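Local coordinates for phenazine-1-carboxylate N-methyltransferase (Pseudomonas aeruginosa, PDB 2IP2), which catalyses the S-adenosyl-L-methionine-dependent N-methylation of phenazine-1-carboxylate to 5-methylphenazine-1-carboxylate, a step in the biosynthesis of the virulence pigment pyocyanine, at residues Val51-Ala55 with Glu56-Arg60; Thr17-Trp20 with Lys21-Val25. All coordinates share one frame; numbering follows the deposited sequence.

Contact 1: Val51-Ala55 with Glu56-Arg60; sequences VGSDA and ERIHR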
loop_
_atom_site.group_PDB
_atom_site.type_symbol
_atom_site.label_atom_id
_atom_site.label_comp_id
_atom_site.label_asym_id
_atom_site.label_seq_id
_atom_site.Cartn_x
_atom_site.Cartn_y
_atom_site.Cartn_z
ATOM N N VAL A 51 -5.408 -22.467 -11.202
ATOM C CA VAL A 51 -6.110 -21.160 -11.201
ATOM C C VAL A 51 -6.338 -20.572 -12.600
ATOM O O VAL A 51 -7.090 -19.592 -12.743
ATOM C CB VAL A 51 -5.353 -20.130 -10.303
ATOM C CG1 VAL A 51 -5.235 -20.629 -8.873
ATOM C CG2 VAL A 51 -3.976 -19.823 -10.868
ATOM N N GLY A 52 -5.732 -21.184 -13.622
ATOM C CA GLY A 52 -5.833 -20.709 -15.028
ATOM C C GLY A 52 -4.835 -19.580 -15.320
ATOM O O GLY A 52 -5.171 -18.574 -15.922
ATOM N N SER A 53 -3.604 -19.782 -14.894
ATOM C CA SER A 53 -2.533 -18.847 -15.117
ATOM C C SER A 53 -1.404 -19.610 -15.779
ATOM O O SER A 53 -1.618 -20.654 -16.357
ATOM C CB SER A 53 -2.085 -18.246 -13.770
ATOM O OG SER A 53 -1.130 -17.222 -13.966
ATOM N N ASP A 54 -0.211 -19.057 -15.753
ATOM C CA ASP A 54 0.920 -19.681 -16.393
ATOM C C ASP A 54 2.022 -19.752 -15.346
ATOM O O ASP A 54 2.032 -18.966 -14.405
ATOM C CB ASP A 54 1.201 -18.873 -17.669
ATOM C CG ASP A 54 2.613 -18.602 -17.900
ATOM O OD1 ASP A 54 3.176 -17.744 -17.209
ATOM O OD2 ASP A 54 3.162 -19.237 -18.809
ATOM N N ALA A 55 2.908 -20.733 -15.456
ATOM C CA ALA A 55 3.877 -21.005 -14.413
ATOM C C ALA A 55 4.785 -19.783 -14.136
ATOM O O ALA A 55 5.084 -19.498 -12.980
ATOM C CB ALA A 55 4.725 -22.251 -14.776
ATOM N N GLU A 56 5.153 -19.060 -15.195
ATOM C CA GLU A 56 6.047 -17.902 -15.069
ATOM C C GLU A 56 5.410 -16.790 -14.233
ATOM O O GLU A 56 6.075 -16.215 -13.363
ATOM C CB GLU A 56 6.465 -17.389 -16.434
ATOM C CG GLU A 56 7.691 -16.480 -16.288
ATOM C CD GLU A 56 7.829 -15.427 -17.411
ATOM O OE1 GLU A 56 8.622 -14.467 -17.236
ATOM O OE2 GLU A 56 7.124 -15.546 -18.442
ATOM N N ARG A 57 4.120 -16.538 -14.448
ATOM C CA ARG A 57 3.442 -15.469 -13.687
ATOM C C ARG A 57 3.247 -15.878 -12.267
ATOM O O ARG A 57 3.426 -15.078 -11.361
ATOM C CB ARG A 57 2.107 -15.067 -14.336
ATOM C CG ARG A 57 2.372 -14.467 -15.710
ATOM C CD ARG A 57 1.084 -13.816 -16.301
ATOM N NE ARG A 57 0.026 -14.741 -16.728
ATOM C CZ ARG A 57 0.041 -15.436 -17.868
ATOM N NH1 ARG A 57 1.053 -15.288 -18.717
ATOM N NH2 ARG A 57 -0.979 -16.237 -18.178
ATOM N N ILE A 58 2.870 -17.144 -12.046
ATOM C CA ILE A 58 2.796 -17.622 -10.678
ATOM C C ILE A 58 4.117 -17.527 -9.966
ATOM O O ILE A 58 4.182 -17.099 -8.787
ATOM C CB ILE A 58 2.189 -19.072 -10.538
ATOM C CG1 ILE A 58 0.748 -19.055 -11.068
ATOM C CG2 ILE A 58 2.309 -19.576 -9.038
ATOM C CD1 ILE A 58 -0.336 -18.240 -10.265
ATOM N N HIS A 59 5.164 -17.896 -10.671
ATOM C CA HIS A 59 6.497 -17.813 -10.123
ATOM C C HIS A 59 6.813 -16.406 -9.640
ATOM O O HIS A 59 7.382 -16.214 -8.518
ATOM C CB HIS A 59 7.568 -18.235 -11.136
ATOM C CG HIS A 59 8.951 -18.231 -10.545
ATOM N ND1 HIS A 59 9.367 -19.191 -9.643
ATOM C CD2 HIS A 59 9.983 -17.362 -10.675
ATOM C CE1 HIS A 59 10.610 -18.924 -9.262
ATOM N NE2 HIS A 59 11.004 -17.816 -9.867
ATOM N N ARG A 60 6.487 -15.409 -10.469
ATOM C CA ARG A 60 6.846 -14.032 -10.117
ATOM C C ARG A 60 6.003 -13.490 -8.963
ATOM O O ARG A 60 6.486 -12.731 -8.075
ATOM C CB ARG A 60 6.723 -13.159 -11.342
ATOM C CG ARG A 60 7.818 -13.530 -12.402
ATOM C CD ARG A 60 7.450 -13.020 -13.754
ATOM N NE ARG A 60 7.717 -11.573 -13.834
ATOM C CZ ARG A 60 7.580 -10.829 -14.920
ATOM N NH1 ARG A 60 7.050 -11.325 -16.046
ATOM N NH2 ARG A 60 7.927 -9.539 -14.871
HETATM O O HOH W 1 4.627 -16.329 -19.180
#

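Contact 2: Thr17-Trp20 with Lys21-Val25; sequences TGEW and KSRCV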
loop_
_atom_site.group_PDB
_atom_site.type_symbol
_atom_site.label_atom_id
_atom_site.label_comp_id
_atom_site.label_asym_id
_atom_site.label_seq_id
_atom_site.Cartn_x
_atom_site.Cartn_y
_atom_site.Cartn_z
ATOM N N THR A 17 4.690 2.663 -3.333
ATOM C CA THR A 17 4.506 1.354 -4.014
ATOM C C THR A 17 3.823 0.327 -3.115
ATOM O O THR A 17 3.480 -0.839 -3.549
ATOM C CB THR A 17 5.823 0.751 -4.521
ATOM O OG1 THR A 17 6.702 0.534 -3.401
ATOM C CG2 THR A 17 6.559 1.670 -5.578
ATOM N N GLY A 18 3.586 0.721 -1.861
ATOM C CA GLY A 18 2.925 -0.141 -0.913
ATOM C C GLY A 18 1.593 -0.628 -1.486
ATOM O O GLY A 18 1.206 -1.779 -1.241
ATOM N N GLU A 19 0.913 0.235 -2.229
ATOM C CA GLU A 19 -0.403 -0.154 -2.804
ATOM C C GLU A 19 -0.232 -1.469 -3.646
ATOM O O GLU A 19 -1.082 -2.338 -3.661
ATOM C CB GLU A 19 -0.872 0.945 -3.734
ATOM C CG GLU A 19 -2.128 0.487 -4.569
ATOM C CD GLU A 19 -2.490 1.619 -5.502
ATOM O OE1 GLU A 19 -2.908 2.616 -4.946
ATOM O OE2 GLU A 19 -2.232 1.528 -6.721
ATOM N N TRP A 20 0.878 -1.620 -4.351
ATOM C CA TRP A 20 0.989 -2.829 -5.214
ATOM C C TRP A 20 1.071 -4.124 -4.371
ATOM O O TRP A 20 0.575 -5.218 -4.783
ATOM C CB TRP A 20 2.232 -2.694 -6.135
ATOM C CG TRP A 20 2.303 -1.359 -6.905
ATOM C CD1 TRP A 20 1.271 -0.488 -7.183
ATOM C CD2 TRP A 20 3.452 -0.829 -7.551
ATOM N NE1 TRP A 20 1.736 0.554 -7.940
ATOM C CE2 TRP A 20 3.068 0.386 -8.176
ATOM C CE3 TRP A 20 4.801 -1.239 -7.617
ATOM C CZ2 TRP A 20 3.988 1.206 -8.930
ATOM C CZ3 TRP A 20 5.721 -0.442 -8.380
ATOM C CH2 TRP A 20 5.304 0.801 -8.982
ATOM N N LYS A 21 1.743 -4.045 -3.201
ATOM C CA LYS A 21 1.767 -5.183 -2.305
ATOM C C LYS A 21 0.335 -5.520 -1.867
ATOM O O LYS A 21 0.002 -6.698 -1.764
ATOM C CB LYS A 21 2.633 -4.923 -1.054
ATOM C CG LYS A 21 4.112 -4.741 -1.407
ATOM C CD LYS A 21 4.992 -4.001 -0.291
ATOM C CE LYS A 21 4.901 -4.828 0.996
ATOM N NZ LYS A 21 5.560 -4.075 2.107
ATOM N N SER A 22 -0.461 -4.510 -1.504
ATOM C CA SER A 22 -1.880 -4.792 -1.123
ATOM C C SER A 22 -2.561 -5.538 -2.257
ATOM O O SER A 22 -3.274 -6.530 -2.029
ATOM C CB SER A 22 -2.661 -3.517 -0.800
ATOM O OG SER A 22 -1.915 -2.624 0.023
ATOM N N ARG A 23 -2.302 -5.099 -3.497
ATOM C CA ARG A 23 -2.964 -5.737 -4.671
ATOM C C ARG A 23 -2.463 -7.167 -4.807
ATOM O O ARG A 23 -3.262 -8.041 -5.078
ATOM C CB ARG A 23 -2.763 -4.945 -5.976
ATOM C CG ARG A 23 -3.289 -3.482 -5.965
ATOM C CD ARG A 23 -4.759 -3.459 -5.455
ATOM N NE ARG A 23 -5.702 -3.932 -6.514
ATOM C CZ ARG A 23 -6.961 -4.266 -6.288
ATOM N NH1 ARG A 23 -7.440 -4.209 -5.068
ATOM N NH2 ARG A 23 -7.759 -4.625 -7.274
ATOM N N CYS A 24 -1.157 -7.406 -4.631
ATOM C CA CYS A 24 -0.610 -8.777 -4.682
ATOM C C CYS A 24 -1.227 -9.707 -3.624
ATOM O O CYS A 24 -1.576 -10.848 -3.931
ATOM C CB CYS A 24 0.901 -8.739 -4.568
ATOM S SG CYS A 24 1.684 -8.134 -6.059
ATOM N N VAL A 25 -1.452 -9.230 -2.394
ATOM C CA VAL A 25 -2.094 -10.105 -1.376
ATOM C C VAL A 25 -3.558 -10.320 -1.747
ATOM O O VAL A 25 -4.102 -11.435 -1.595
ATOM C CB VAL A 25 -1.907 -9.435 0.073
ATOM C CG1 VAL A 25 -2.816 -10.130 1.123
ATOM C CG2 VAL A 25 -0.464 -9.518 0.441
#

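Contact 1: Val51-Ala55 with Glu56-Arg60
The guanidinium group of Arg57 carries Asp54 CB over one face, 3.3 Å above its plane and displaced toward the rim, while Ser53 OG approaches obliquely. The planes of the Asp54 carboxylate and the guanidinium are 18° apart, and CB is the aspartate atom placed over the face. Their salt bridge, Asp54 OD1 to Arg57 NH1 at 3.6 Å, is purely electrostatic: the oxygen sits well out of the guanidinium plane and no N-H points at it. A bend at chi3 (-71°) turns the Arg57 chain back over Asp54. Its directed bonds go to the second subunit, where NE meets the carbonyl of Leu117 and NH2 that of Leu118; Ser53 OG is also bonded to the same Leu117 carbonyl of the second subunit.

OD1 of Asp54 has a second task as the helix N-cap. It accepts Arg57 N at 3.2 Å, with an N-H...O angle of 153° and the donor nearly on the C-O axis. The main-chain carbonyl of the same residue opens the helix proper, Asp54 O receiving Ile58 N at 3.1 Å in an almost straight bond. One water donates both to Asp54 OD1 (2.8 Å) and to Glu56 OE2 (2.7 Å), which would be expected to ease the proximity of the two carboxylates. On the inner side, Ile58 CD1 touches Val51 CG2 at 4.0 Å, and the same isoleucine packs on Leu47 and Ala48 of helix 44-51.

Gly52, with positive phi, ends that preceding helix, and Asp54 caps the next. Two helices joined by a short turn, with the two-stranded hairpin 71-72/78-81 following, are consistent with the helix-turn-helix of a winged-helix-like dimerisation domain.

Contact 2: Thr17-Trp20 with Lys21-Val25
Arg23 lays the start of its side chain over the preceding helical turn, with CG 3.4 Å from the carbonyl oxygen of Glu19. The two aliphatic portions also meet, Glu19 CG to Arg23 CG at 4.4 Å, but the charged ends diverge: Glu19 OE2 stays 6.5 Å from Arg23 NE, too far for a salt bridge. The torsions account for this, since Glu19 is extended through CG whereas Arg23 bends at chi2 (-51°) and again at chi3. Both ends find partners across the dimer, OE1 of Glu19 bonding His107 ND1 of the second subunit and the arginine reaching carbonyls of Trp110 and Thr111 there.

Three regular i to i+4 bonds join the turns. Ser22 N donates to Gly18 O at 3.2 Å, and Arg23 N reaches Glu19 O at 155°. The last of the three, Cys24 N to Trp20 O, is the shortest at 2.8 Å. Upstream the pattern is broken: Trp20 N bonds Thr17 O, only three residues back, and neither Glu19 N nor Trp20 N continues the bonding of the turn before, so the helix kinks. The Trp20 ring carries Thr17 CB over one face, 3.8 Å above the plane and offset toward the rim.

Ser22 OG is bonded to Val15 O and Glu19 N of the second subunit; if the dimer is symmetric, the Ser22 hydroxyl of the second subunit would accept from this chain's Glu19 N-H, which the kink leaves without a bond to the turn before. Lys21 leads away from the turn to a cation-pi contact with Phe68, while Cys24 packs on Leu61 and Leu64 of helix 55-67. The arrangement is that of a kinked helix whose residues here are buried at a homodimer interface, the long N-terminal helix 6-30 of the O-methyltransferase dimerisation domain.

Overall arrangement
Both contacts fall within the N-terminal dimerisation domain, and they come in series along the chain: contact 2 in the middle of helix 6-30, then contact 1 at the turn joining helix 44-51 to helix 55-67. Their centres are 18 Å apart and their nearest atoms about 7 Å, so they do not touch; helix 55-67 links them, starting in contact 1 and packing farther along, through Leu61, Leu64 and Leu65, against contact 2. Contact 1 lies near the surface, 33 Å from the chain's centre, whereas contact 2 is buried at 21 Å. Each meets the second subunit, which places both in the homodimer interface, away from the predicted S-adenosyl-L-methionine site.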